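Local coordinates for protein nucleoside kinase (Methanococcus jannaschii, PDB 2C4E) that catalyses the magnesium- or manganese-dependent transfer of phosphate from ATP to nucleosides, preferring inosine, guanosine and cytidine, and works as a homodimer of the ribokinase family, at residues A[41-47]-A[282-286]; A[52-57]-A[255-259]; A[62-66]-A[117-121]; A[138-144]-A[162-168]; A[180-186]-A[208-214]. The contacts are given in a common frame with arbitrary orientation. Residue numbers count along the deposited sequence, not the author numbering.

Contact 1 (A[41-47]-A[282-286]); sequences YGGAAAN and GCQTN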
# COMPACT_ATOMS: atom_id res chain seq x y z
N TYR A 41 3.75 12.00 -7.91
CA TYR A 41 5.20 12.01 -8.02
C TYR A 41 5.77 12.62 -6.75
O TYR A 41 5.33 13.68 -6.29
CB TYR A 41 5.64 12.76 -9.28
CG TYR A 41 5.12 12.13 -10.56
CD1 TYR A 41 4.52 12.90 -11.55
CD2 TYR A 41 5.20 10.75 -10.78
CE1 TYR A 41 4.04 12.33 -12.71
CE2 TYR A 41 4.72 10.17 -11.93
CZ TYR A 41 4.14 10.97 -12.90
OH TYR A 41 3.66 10.38 -14.06
N GLY A 42 6.74 11.92 -6.16
CA GLY A 42 7.30 12.31 -4.88
C GLY A 42 8.74 11.88 -4.67
O GLY A 42 9.49 11.67 -5.64
N GLY A 43 9.11 11.75 -3.40
CA GLY A 43 10.49 11.54 -2.98
C GLY A 43 11.15 12.88 -2.71
O GLY A 43 11.11 13.76 -3.56
N ALA A 44 11.72 13.06 -1.52
CA ALA A 44 12.31 14.36 -1.15
C ALA A 44 13.33 14.92 -2.15
O ALA A 44 13.29 16.12 -2.44
CB ALA A 44 12.91 14.29 0.24
N ALA A 45 14.22 14.09 -2.68
CA ALA A 45 15.20 14.58 -3.66
C ALA A 45 14.53 15.06 -4.94
O ALA A 45 14.81 16.15 -5.40
CB ALA A 45 16.28 13.51 -3.97
N ALA A 46 13.63 14.25 -5.49
CA ALA A 46 12.90 14.58 -6.70
C ALA A 46 12.02 15.82 -6.50
O ALA A 46 11.98 16.69 -7.36
CB ALA A 46 12.06 13.41 -7.13
N ASN A 47 11.32 15.89 -5.38
CA ASN A 47 10.50 17.06 -5.06
C ASN A 47 11.33 18.34 -5.17
O ASN A 47 10.94 19.32 -5.79
CB ASN A 47 9.96 16.97 -3.64
CG ASN A 47 8.90 15.89 -3.48
OD1 ASN A 47 8.36 15.40 -4.47
ND2 ASN A 47 8.62 15.51 -2.25
N GLY A 282 -0.25 16.50 -3.40
CA GLY A 282 0.94 16.08 -4.10
C GLY A 282 2.05 17.09 -3.89
O GLY A 282 1.81 18.30 -3.81
N CYS A 283 3.27 16.59 -3.78
CA CYS A 283 4.41 17.44 -3.46
C CYS A 283 4.90 18.26 -4.64
O CYS A 283 5.60 19.26 -4.44
CB CYS A 283 5.56 16.59 -2.94
SG CYS A 283 5.23 15.80 -1.36
N GLN A 284 4.54 17.86 -5.85
CA GLN A 284 5.01 18.57 -7.04
C GLN A 284 3.89 19.22 -7.84
O GLN A 284 4.15 19.90 -8.84
CB GLN A 284 5.81 17.62 -7.93
CG GLN A 284 6.98 16.98 -7.21
CD GLN A 284 7.68 15.93 -8.05
OE1 GLN A 284 7.52 15.90 -9.25
NE2 GLN A 284 8.47 15.08 -7.41
N THR A 285 2.65 19.02 -7.42
CA THR A 285 1.51 19.39 -8.25
C THR A 285 1.36 20.90 -8.47
O THR A 285 1.05 21.32 -9.58
CB THR A 285 0.22 18.77 -7.70
OG1 THR A 285 0.06 19.12 -6.32
CG2 THR A 285 0.34 17.27 -7.69
N ASN A 286 1.60 21.71 -7.44
CA ASN A 286 1.43 23.16 -7.54
C ASN A 286 2.74 23.91 -7.32
O ASN A 286 2.75 24.97 -6.69
CB ASN A 286 0.36 23.66 -6.54
CG ASN A 286 -0.25 25.00 -6.95
OD1 ASN A 286 -0.39 25.91 -6.12
ND2 ASN A 286 -0.63 25.12 -8.21
O HOH W 1 3.20 15.47 -6.87
O HOH W 2 4.04 13.74 -3.96
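Q284 has more surface covered than any other residue here, and its extended side chain runs from the 282-286 loop into the bend between strand 33-42 and helix 44-54. Its amide nitrogen NE2 donates to OD1 of N47 at 3.0 Å in a nearly straight hydrogen bond, and it lies 3.6 Å from O of Y41. The other amide atom, OE1, is 3.7 Å from CB of Y41 and is bound by Y77, so both ends of this buried amide are satisfied. N47 belongs to the substrate site of this ribokinase-fold enzyme, as does G43, the N-cap residue of helix 44-54, whose phi of 92° suits glycine. While OD1 of N47 faces Q284, its ND2 sits 3.3 Å from CB of C283 and bonds to D247, the presumed proton acceptor. The C283 side chain thus fills the space beside the N47 amide. Two waters occupy the gap between the backbones: both donate to O of Y41, at 2.8 and 2.7 Å, and one accepts from N of Q284 at 2.9 Å, the other from N of C283 at 3.0 Å.

Contact 2 (A[52-57]-A[255-259]); sequences IKKLGV and SAYVK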
# COMPACT_ATOMS: atom_id res chain seq x y z
N ILE A 52 13.19 23.15 -8.00
CA ILE A 52 14.33 23.95 -8.46
C ILE A 52 14.17 24.25 -9.94
O ILE A 52 14.30 25.40 -10.37
CB ILE A 52 15.65 23.23 -8.17
CG1 ILE A 52 15.94 23.26 -6.66
CG2 ILE A 52 16.79 23.86 -8.95
CD1 ILE A 52 16.96 22.23 -6.22
N LYS A 53 13.83 23.23 -10.71
CA LYS A 53 13.71 23.37 -12.16
C LYS A 53 12.56 24.31 -12.51
O LYS A 53 12.68 25.11 -13.42
CB LYS A 53 13.52 22.02 -12.83
CG LYS A 53 13.56 22.07 -14.36
CD LYS A 53 14.95 22.46 -14.90
CE LYS A 53 14.99 22.42 -16.41
NZ LYS A 53 16.37 22.46 -16.97
N LYS A 54 11.46 24.19 -11.78
CA LYS A 54 10.29 25.05 -11.99
C LYS A 54 10.63 26.52 -11.75
O LYS A 54 10.06 27.39 -12.39
CB LYS A 54 9.13 24.61 -11.09
CG LYS A 54 8.27 23.50 -11.69
CD LYS A 54 7.44 24.03 -12.88
CE LYS A 54 5.92 24.01 -12.66
NZ LYS A 54 5.30 25.35 -12.90
N LEU A 55 11.55 26.77 -10.81
CA LEU A 55 12.06 28.12 -10.52
C LEU A 55 13.13 28.62 -11.50
O LEU A 55 13.69 29.69 -11.31
CB LEU A 55 12.59 28.20 -9.09
CG LEU A 55 11.52 28.00 -8.02
CD1 LEU A 55 12.15 27.79 -6.66
CD2 LEU A 55 10.53 29.15 -8.02
N GLY A 56 13.42 27.85 -12.54
CA GLY A 56 14.31 28.27 -13.60
C GLY A 56 15.78 27.99 -13.34
O GLY A 56 16.64 28.66 -13.91
N VAL A 57 16.06 27.02 -12.49
CA VAL A 57 17.44 26.63 -12.18
C VAL A 57 17.60 25.19 -12.61
O VAL A 57 16.72 24.37 -12.37
CB VAL A 57 17.77 26.82 -10.69
CG1 VAL A 57 19.15 26.21 -10.36
CG2 VAL A 57 17.70 28.30 -10.34
N SER A 255 17.50 27.65 -4.92
CA SER A 255 17.37 28.28 -6.23
C SER A 255 17.76 29.76 -6.16
O SER A 255 18.49 30.28 -7.01
CB SER A 255 15.95 28.13 -6.79
OG SER A 255 15.65 26.77 -7.07
N ALA A 256 17.24 30.44 -5.14
CA ALA A 256 17.57 31.83 -4.89
C ALA A 256 19.05 31.99 -4.63
O ALA A 256 19.67 32.94 -5.10
CB ALA A 256 16.78 32.35 -3.73
N TYR A 257 19.64 31.04 -3.92
CA TYR A 257 21.05 31.14 -3.65
C TYR A 257 21.87 31.08 -4.93
O TYR A 257 22.76 31.94 -5.15
CB TYR A 257 21.52 30.08 -2.64
CG TYR A 257 22.92 30.34 -2.22
CD1 TYR A 257 23.20 31.20 -1.18
CD2 TYR A 257 23.99 29.78 -2.91
CE1 TYR A 257 24.51 31.48 -0.80
CE2 TYR A 257 25.29 30.03 -2.54
CZ TYR A 257 25.54 30.89 -1.48
OH TYR A 257 26.84 31.16 -1.10
N VAL A 258 21.57 30.12 -5.80
CA VAL A 258 22.26 29.97 -7.08
C VAL A 258 22.03 31.19 -7.95
O VAL A 258 22.93 31.61 -8.72
CB VAL A 258 21.85 28.65 -7.80
CG1 VAL A 258 22.33 28.62 -9.27
CG2 VAL A 258 22.40 27.48 -7.01
N LYS A 259 20.85 31.78 -7.82
CA LYS A 259 20.51 32.99 -8.59
C LYS A 259 21.18 34.25 -8.01
O LYS A 259 21.07 35.33 -8.60
CB LYS A 259 19.00 33.17 -8.67
CG LYS A 259 18.33 32.21 -9.64
CD LYS A 259 16.82 32.34 -9.63
CE LYS A 259 16.20 31.39 -10.64
NZ LYS A 259 15.10 32.00 -11.43
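V57 lies over the last turn of helix 245-258, its CG2 4.0 Å from CB of S255 and 3.4 Å from CE of K259, and its CG1 4.1 Å from CG1 of V258. It follows a Schellman motif that ends helix 44-54: G56 takes a positive phi of 87°, and the amides of G56 and V57 bond back to O of K53 (3.0 Å) and O of I52 (3.2 Å). The reversal brings V57 back against the neighbouring helix, where it also touches I8 of the central sheet. Between these two segments the backbones come closest at I52 and S255, with CA atoms 5.7 Å apart; the small serine places OG 3.4 Å from CA of I52 and 3.7 Å from CD1 of L55, while its hydroxyl bonds to O of A251 in its own helix. K259 stretches across the turn, its charged end also forming a cation-pi contact with W290, and its NZ donates a 2.7 Å hydrogen bond to the carbonyl O of L55.

Contact 3 (A[62-66]-A[117-121]); sequences LSCVG and AAKHY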
# COMPACT_ATOMS: atom_id res chain seq x y z
N LEU A 62 20.05 12.37 -8.52
CA LEU A 62 20.75 11.11 -8.27
C LEU A 62 19.88 10.32 -7.29
O LEU A 62 19.78 10.68 -6.12
CB LEU A 62 22.14 11.34 -7.69
CG LEU A 62 23.08 10.13 -7.74
CD1 LEU A 62 24.49 10.57 -7.42
CD2 LEU A 62 22.64 9.02 -6.78
N SER A 63 19.26 9.26 -7.80
CA SER A 63 18.40 8.37 -7.02
C SER A 63 18.52 6.95 -7.55
O SER A 63 18.93 6.74 -8.69
CB SER A 63 16.92 8.77 -7.15
OG SER A 63 16.71 10.14 -6.88
N CYS A 64 18.15 5.99 -6.71
CA CYS A 64 17.92 4.61 -7.15
C CYS A 64 16.43 4.38 -7.43
O CYS A 64 15.59 4.52 -6.54
CB CYS A 64 18.39 3.62 -6.08
SG CYS A 64 20.17 3.58 -5.81
N VAL A 65 16.12 4.04 -8.68
CA VAL A 65 14.76 3.73 -9.10
C VAL A 65 14.67 2.27 -9.54
O VAL A 65 15.68 1.59 -9.65
CB VAL A 65 14.27 4.71 -10.21
CG1 VAL A 65 14.36 6.15 -9.71
CG2 VAL A 65 15.08 4.55 -11.50
N GLY A 66 13.45 1.79 -9.76
CA GLY A 66 13.21 0.37 -10.01
C GLY A 66 12.84 0.05 -11.45
O GLY A 66 12.81 0.93 -12.31
N ALA A 117 14.23 -0.24 -4.33
CA ALA A 117 15.50 -0.03 -5.05
C ALA A 117 16.55 0.79 -4.29
O ALA A 117 17.72 0.81 -4.68
CB ALA A 117 15.23 0.63 -6.41
N ALA A 118 16.13 1.49 -3.23
CA ALA A 118 17.08 2.15 -2.32
C ALA A 118 18.07 1.18 -1.68
O ALA A 118 19.11 1.60 -1.15
CB ALA A 118 16.32 2.92 -1.25
N LYS A 119 17.77 -0.12 -1.72
CA LYS A 119 18.74 -1.12 -1.26
C LYS A 119 20.07 -1.01 -2.02
O LYS A 119 21.11 -1.43 -1.52
CB LYS A 119 18.16 -2.55 -1.36
CG LYS A 119 17.99 -3.09 -2.78
CD LYS A 119 19.27 -3.68 -3.32
CE LYS A 119 19.07 -4.97 -4.05
NZ LYS A 119 20.36 -5.66 -4.33
N HIS A 120 20.04 -0.45 -3.23
CA HIS A 120 21.22 -0.38 -4.08
C HIS A 120 22.24 0.69 -3.66
O HIS A 120 23.39 0.59 -4.08
CB HIS A 120 20.84 -0.17 -5.55
CG HIS A 120 20.18 -1.35 -6.19
ND1 HIS A 120 20.82 -2.55 -6.39
CD2 HIS A 120 18.92 -1.51 -6.66
CE1 HIS A 120 20.00 -3.40 -6.96
NE2 HIS A 120 18.84 -2.80 -7.14
N TYR A 121 21.85 1.70 -2.87
CA TYR A 121 22.82 2.72 -2.47
C TYR A 121 24.08 2.13 -1.84
O TYR A 121 25.18 2.59 -2.13
CB TYR A 121 22.22 3.77 -1.50
CG TYR A 121 21.24 4.72 -2.15
CD1 TYR A 121 19.88 4.62 -1.86
CD2 TYR A 121 21.65 5.68 -3.07
CE1 TYR A 121 18.96 5.46 -2.44
CE2 TYR A 121 20.73 6.54 -3.65
CZ TYR A 121 19.38 6.42 -3.33
OH TYR A 121 18.45 7.24 -3.91
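This is a buried packing contact between the end of one edge of the main sheet and a 3-10 segment that follows the four-stranded sheet. In the ribokinase fold of this enzyme, residues 62-66 lead out of strand 58-62, the outermost strand on that side, into the short strand 64-65, which pairs with 89-90; residues 117-121 lie on the way from strand 109-114 back to the central strand 131-136. C64 is the residue most covered. Its CB rests 3.2 Å from O of A117 and 4.4 Å from CB of A117, and its SG is 3.8 Å from CB of H120. The H120 ring itself is held by S91 and E123. The A117 methyl also meets the strand backbone, with CB 3.4 Å from O of V65. Y121 reaches back from the last residue of the segment: L62 CD2 approaches the edge of its ring, 4.4 Å from CE2, and F143 of helix 141-151 meets the same ring. The hydroxyl OH of Y121 accepts a 3.1 Å hydrogen bond from N of C64. The same ring makes a sulfur-aromatic contact, with SG of C64 over its face, 3.6 Å from the centroid of Y121 and 9° off the ring normal.

Contact 4 (A[138-144]-A[162-168]); sequences TGDPEFN and GQDLPQY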
# COMPACT_ATOMS: atom_id res chain seq x y z
N THR A 138 16.64 13.05 2.17
CA THR A 138 16.52 11.73 2.76
C THR A 138 16.85 10.65 1.73
O THR A 138 16.63 10.81 0.54
CB THR A 138 15.13 11.47 3.36
OG1 THR A 138 14.13 11.88 2.42
CG2 THR A 138 14.91 12.34 4.59
N GLY A 139 17.41 9.57 2.21
CA GLY A 139 17.91 8.53 1.33
C GLY A 139 18.60 7.47 2.15
O GLY A 139 18.02 6.95 3.12
N ASP A 140 19.79 7.10 1.73
CA ASP A 140 20.61 6.14 2.44
C ASP A 140 21.68 6.95 3.17
O ASP A 140 22.50 7.61 2.52
CB ASP A 140 21.25 5.17 1.46
CG ASP A 140 22.14 4.17 2.14
OD1 ASP A 140 21.68 3.06 2.48
OD2 ASP A 140 23.35 4.42 2.36
N PRO A 141 21.65 6.96 4.49
CA PRO A 141 22.60 7.80 5.24
C PRO A 141 24.07 7.53 4.92
O PRO A 141 24.84 8.50 4.85
CB PRO A 141 22.27 7.46 6.70
CG PRO A 141 20.78 7.16 6.64
CD PRO A 141 20.68 6.32 5.40
N GLU A 142 24.47 6.28 4.71
CA GLU A 142 25.88 6.00 4.43
C GLU A 142 26.27 6.58 3.08
O GLU A 142 27.33 7.21 2.95
CB GLU A 142 26.18 4.49 4.47
CG GLU A 142 27.60 4.15 4.02
CD GLU A 142 27.92 2.66 3.93
OE1 GLU A 142 27.01 1.82 3.73
OE2 GLU A 142 29.11 2.33 4.04
N PHE A 143 25.40 6.43 2.09
CA PHE A 143 25.68 6.97 0.76
C PHE A 143 25.65 8.50 0.85
O PHE A 143 26.49 9.18 0.25
CB PHE A 143 24.64 6.45 -0.24
CG PHE A 143 24.86 6.92 -1.65
CD1 PHE A 143 25.72 6.24 -2.49
CD2 PHE A 143 24.21 8.05 -2.13
CE1 PHE A 143 25.92 6.67 -3.81
CE2 PHE A 143 24.41 8.47 -3.45
CZ PHE A 143 25.27 7.78 -4.28
N ASN A 144 24.73 9.04 1.65
CA ASN A 144 24.60 10.49 1.80
C ASN A 144 25.86 11.08 2.42
O ASN A 144 26.37 12.12 1.96
CB ASN A 144 23.37 10.85 2.62
CG ASN A 144 22.07 10.69 1.83
OD1 ASN A 144 20.95 10.71 2.39
ND2 ASN A 144 22.20 10.51 0.55
N GLY A 162 16.16 15.30 7.88
CA GLY A 162 14.74 15.00 7.81
C GLY A 162 14.33 13.81 8.68
O GLY A 162 14.79 13.64 9.81
N GLN A 163 13.48 12.96 8.12
CA GLN A 163 12.97 11.79 8.84
C GLN A 163 14.02 10.68 9.01
O GLN A 163 13.79 9.72 9.76
CB GLN A 163 11.72 11.22 8.15
CG GLN A 163 10.53 12.18 8.13
CD GLN A 163 9.80 12.28 9.47
OE1 GLN A 163 10.24 11.72 10.47
NE2 GLN A 163 8.69 13.01 9.48
N ASP A 164 15.16 10.81 8.32
CA ASP A 164 16.30 9.92 8.53
C ASP A 164 17.04 10.22 9.83
O ASP A 164 17.89 9.45 10.21
CB ASP A 164 17.34 10.07 7.40
CG ASP A 164 16.89 9.46 6.08
OD1 ASP A 164 15.79 8.88 5.99
OD2 ASP A 164 17.63 9.53 5.07
N LEU A 165 16.74 11.34 10.50
CA LEU A 165 17.55 11.79 11.64
C LEU A 165 17.84 10.72 12.71
O LEU A 165 18.98 10.62 13.16
CB LEU A 165 16.97 13.07 12.29
CG LEU A 165 17.80 13.62 13.46
CD1 LEU A 165 19.15 14.13 12.98
CD2 LEU A 165 17.04 14.73 14.22
N PRO A 166 16.84 9.94 13.13
CA PRO A 166 17.07 8.86 14.11
C PRO A 166 18.16 7.84 13.75
O PRO A 166 18.72 7.22 14.66
CB PRO A 166 15.69 8.18 14.19
CG PRO A 166 14.72 9.25 13.82
CD PRO A 166 15.42 10.03 12.75
N GLN A 167 18.45 7.65 12.46
CA GLN A 167 19.47 6.70 12.00
C GLN A 167 20.91 7.15 12.19
O GLN A 167 21.84 6.36 12.03
CB GLN A 167 19.25 6.38 10.52
CG GLN A 167 17.94 5.68 10.24
CD GLN A 167 17.71 5.44 8.77
OE1 GLN A 167 18.58 4.89 8.08
NE2 GLN A 167 16.56 5.86 8.27
N TYR A 168 21.10 8.43 12.48
CA TYR A 168 22.43 8.98 12.69
C TYR A 168 22.81 8.93 14.16
O TYR A 168 22.10 9.49 15.00
CB TYR A 168 22.47 10.44 12.22
CG TYR A 168 22.38 10.63 10.72
CD1 TYR A 168 21.15 10.56 10.07
CD2 TYR A 168 23.51 10.88 9.95
CE1 TYR A 168 21.05 10.73 8.70
CE2 TYR A 168 23.42 11.06 8.56
CZ TYR A 168 22.19 10.99 7.94
OH TYR A 168 22.10 11.15 6.59
O HOH W 3 15.59 7.04 4.04
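The second segment begins at G162, whose positive phi of 48° starts the turn after strand 156-159; its CA lies 4.2 Å from CG2 of T138. The backbone N of Q163, a substrate-binding residue, lies 3.9 Å from CG2 of T138, while its side chain leads away and packs on T30 of the second subunit. D164 makes the central link. Its OD2 accepts a nearly linear 2.9 Å hydrogen bond from N of G139, and its OD1 receives a bond at 2.7 Å from a water that also donates to O of G139 at 2.6 Å. Farther on, Q167 brings OE1 to 3.5 Å from CG of P141, and Y168 packs its ring on that proline, CZ being 3.7 Å from CB of P141. This proline is the first residue of helix 141-151, where OD2 of the N-cap residue D140 accepts from N of F143 at 2.9 Å. One carboxylate thus engages both sides of G139, its amide directly and its carbonyl through water, fixing the turns that follow two adjacent parallel strands of the ribokinase fold.

Contact 5 (A[180-186]-A[208-214]); sequences TNFLFMN and VDALIVT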
# COMPACT_ATOMS: atom_id res chain seq x y z
N THR A 180 28.98 19.98 5.79
CA THR A 180 27.78 20.66 5.32
C THR A 180 28.00 22.17 5.32
O THR A 180 28.54 22.70 6.27
CB THR A 180 26.59 20.33 6.22
OG1 THR A 180 26.25 18.95 6.10
CG2 THR A 180 25.34 21.03 5.72
N ASN A 181 27.59 22.83 4.25
CA ASN A 181 27.55 24.30 4.19
C ASN A 181 26.20 24.86 4.63
O ASN A 181 26.17 25.75 5.46
CB ASN A 181 27.91 24.81 2.79
CG ASN A 181 29.33 24.47 2.42
OD1 ASN A 181 30.32 25.15 2.82
ND2 ASN A 181 29.47 23.38 1.69
N PHE A 182 25.09 24.35 4.09
CA PHE A 182 23.75 24.77 4.48
C PHE A 182 23.08 23.59 5.15
O PHE A 182 22.90 22.55 4.51
CB PHE A 182 22.85 25.14 3.30
CG PHE A 182 23.44 26.13 2.32
CD1 PHE A 182 24.09 25.67 1.19
CD2 PHE A 182 23.29 27.48 2.50
CE1 PHE A 182 24.62 26.57 0.26
CE2 PHE A 182 23.81 28.40 1.56
CZ PHE A 182 24.47 27.93 0.46
N LEU A 183 22.73 23.74 6.42
CA LEU A 183 22.06 22.71 7.19
C LEU A 183 20.63 23.16 7.46
O LEU A 183 20.40 24.20 8.09
CB LEU A 183 22.80 22.48 8.49
CG LEU A 183 22.21 21.48 9.48
CD1 LEU A 183 22.19 20.09 8.82
CD2 LEU A 183 23.06 21.50 10.73
N PHE A 184 19.69 22.39 6.95
CA PHE A 184 18.27 22.62 7.16
C PHE A 184 17.72 21.59 8.14
O PHE A 184 17.99 20.40 8.01
CB PHE A 184 17.50 22.46 5.85
CG PHE A 184 17.81 23.48 4.78
CD1 PHE A 184 18.83 23.25 3.84
CD2 PHE A 184 17.04 24.62 4.64
CE1 PHE A 184 19.09 24.17 2.83
CE2 PHE A 184 17.31 25.54 3.64
CZ PHE A 184 18.32 25.31 2.74
N MET A 185 16.93 22.04 9.10
CA MET A 185 16.19 21.13 9.97
C MET A 185 14.89 21.79 10.39
O MET A 185 14.84 22.99 10.62
CB MET A 185 17.00 20.77 11.22
CG MET A 185 18.09 19.74 10.99
SD MET A 185 18.83 19.22 12.58
CE MET A 185 20.00 20.50 12.79
N ASN A 186 13.84 21.00 10.49
CA ASN A 186 12.64 21.45 11.15
C ASN A 186 12.91 21.56 12.65
O ASN A 186 13.85 20.95 13.15
CB ASN A 186 11.49 20.49 10.88
CG ASN A 186 11.00 20.60 9.46
OD1 ASN A 186 10.74 21.70 8.97
ND2 ASN A 186 10.89 19.47 8.77
N VAL A 208 29.14 24.84 10.04
CA VAL A 208 28.36 25.14 8.83
C VAL A 208 28.36 26.64 8.56
O VAL A 208 28.73 27.46 9.41
CB VAL A 208 26.91 24.60 8.91
CG1 VAL A 208 26.89 23.16 9.35
CG2 VAL A 208 26.04 25.45 9.86
N ASP A 209 28.01 27.01 7.33
CA ASP A 209 27.89 28.42 6.98
C ASP A 209 26.54 29.01 7.32
O ASP A 209 26.45 30.19 7.64
CB ASP A 209 28.14 28.62 5.49
CG ASP A 209 29.52 28.22 5.07
OD1 ASP A 209 30.51 28.59 5.73
OD2 ASP A 209 29.71 27.60 4.00
N ALA A 210 25.49 28.20 7.22
CA ALA A 210 24.14 28.63 7.53
C ALA A 210 23.35 27.46 8.08
O ALA A 210 23.38 26.36 7.52
CB ALA A 210 23.44 29.18 6.30
N LEU A 211 22.68 27.72 9.20
CA LEU A 211 21.76 26.80 9.80
C LEU A 211 20.38 27.40 9.62
O LEU A 211 20.14 28.52 10.05
CB LEU A 211 22.07 26.68 11.30
CG LEU A 211 20.97 26.09 12.18
CD1 LEU A 211 20.73 24.65 11.78
CD2 LEU A 211 21.37 26.20 13.66
N ILE A 212 19.48 26.65 8.99
CA ILE A 212 18.15 27.12 8.69
C ILE A 212 17.18 26.21 9.42
O ILE A 212 17.08 25.01 9.14
CB ILE A 212 17.88 27.08 7.18
CG1 ILE A 212 18.94 27.90 6.42
CG2 ILE A 212 16.46 27.60 6.93
CD1 ILE A 212 20.09 27.08 5.85
N VAL A 213 16.50 26.79 10.39
CA VAL A 213 15.51 26.07 11.17
C VAL A 213 14.13 26.51 10.71
O VAL A 213 13.75 27.67 10.83
CB VAL A 213 15.68 26.32 12.68
CG1 VAL A 213 14.61 25.58 13.47
CG2 VAL A 213 17.08 25.91 13.14
N THR A 214 13.39 25.56 10.16
CA THR A 214 12.07 25.83 9.65
C THR A 214 11.03 25.43 10.69
O THR A 214 11.16 24.40 11.36
CB THR A 214 11.87 25.07 8.32
OG1 THR A 214 12.24 23.69 8.50
CG2 THR A 214 12.85 25.55 7.29
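At the C-terminal ends of the two strands, OG1 of T214 donates a short 2.5 Å hydrogen bond to OD1 of N186. Both residues belong to the ATP site, and the same hydroxyl is bound to R250, the presumed transition-state stabiliser. Behind this pair the backbones follow a regular parallel pattern: N of L183 to O of A210 (2.9 Å), N of I212 to O of L183 (2.8 Å), N of M185 to O of I212 and N of T214 to O of M185 (both 3.0 Å). At the N-terminal end O of N181 takes two donors, N of D209 at 2.9 Å and N of A210 at 3.1 Å. These neighbouring central-sheet strands are joined by a beta-alpha-beta crossover that contains helices 187-197 and 201-205. On the face bearing F182, F184 and I212, CD1 of I212 makes a CH-pi contact 4.0 Å from the F184 ring centroid, and helix 245-258 covers the layer. The opposite face carries L183, M185, L211 and V213, with CD2 of L183 4.1 Å from CD1 of L211; the last three pack on F190 of helix 187-197. Apolar side chains thus pack on both faces, and the N186-T214 bond sets two ATP-site residues side by side.

From the N terminus, residues 41-47 open the widest loop, which contact 1 closes only at 282-286, joining the start of helix 44-54 to the loop before helix 290-299; all the other contacts fall within it. Contact 2 starts at the end of the same helix and closes at 255-259, enclosing contacts 3, 4 and 5. Those three follow in series, and no pair crosses. Contact 3 joins the main sheet's edge to the 3-10 segment after the four-stranded sheet and touches contact 4 through Y121 and F143. Contact 4 joins the turns after strands 131-136 and 156-159 and meets contact 1 where T138 packs on A44. Contact 5 meets contact 2 through F182 and Y257, tying central strands to helix 245-258.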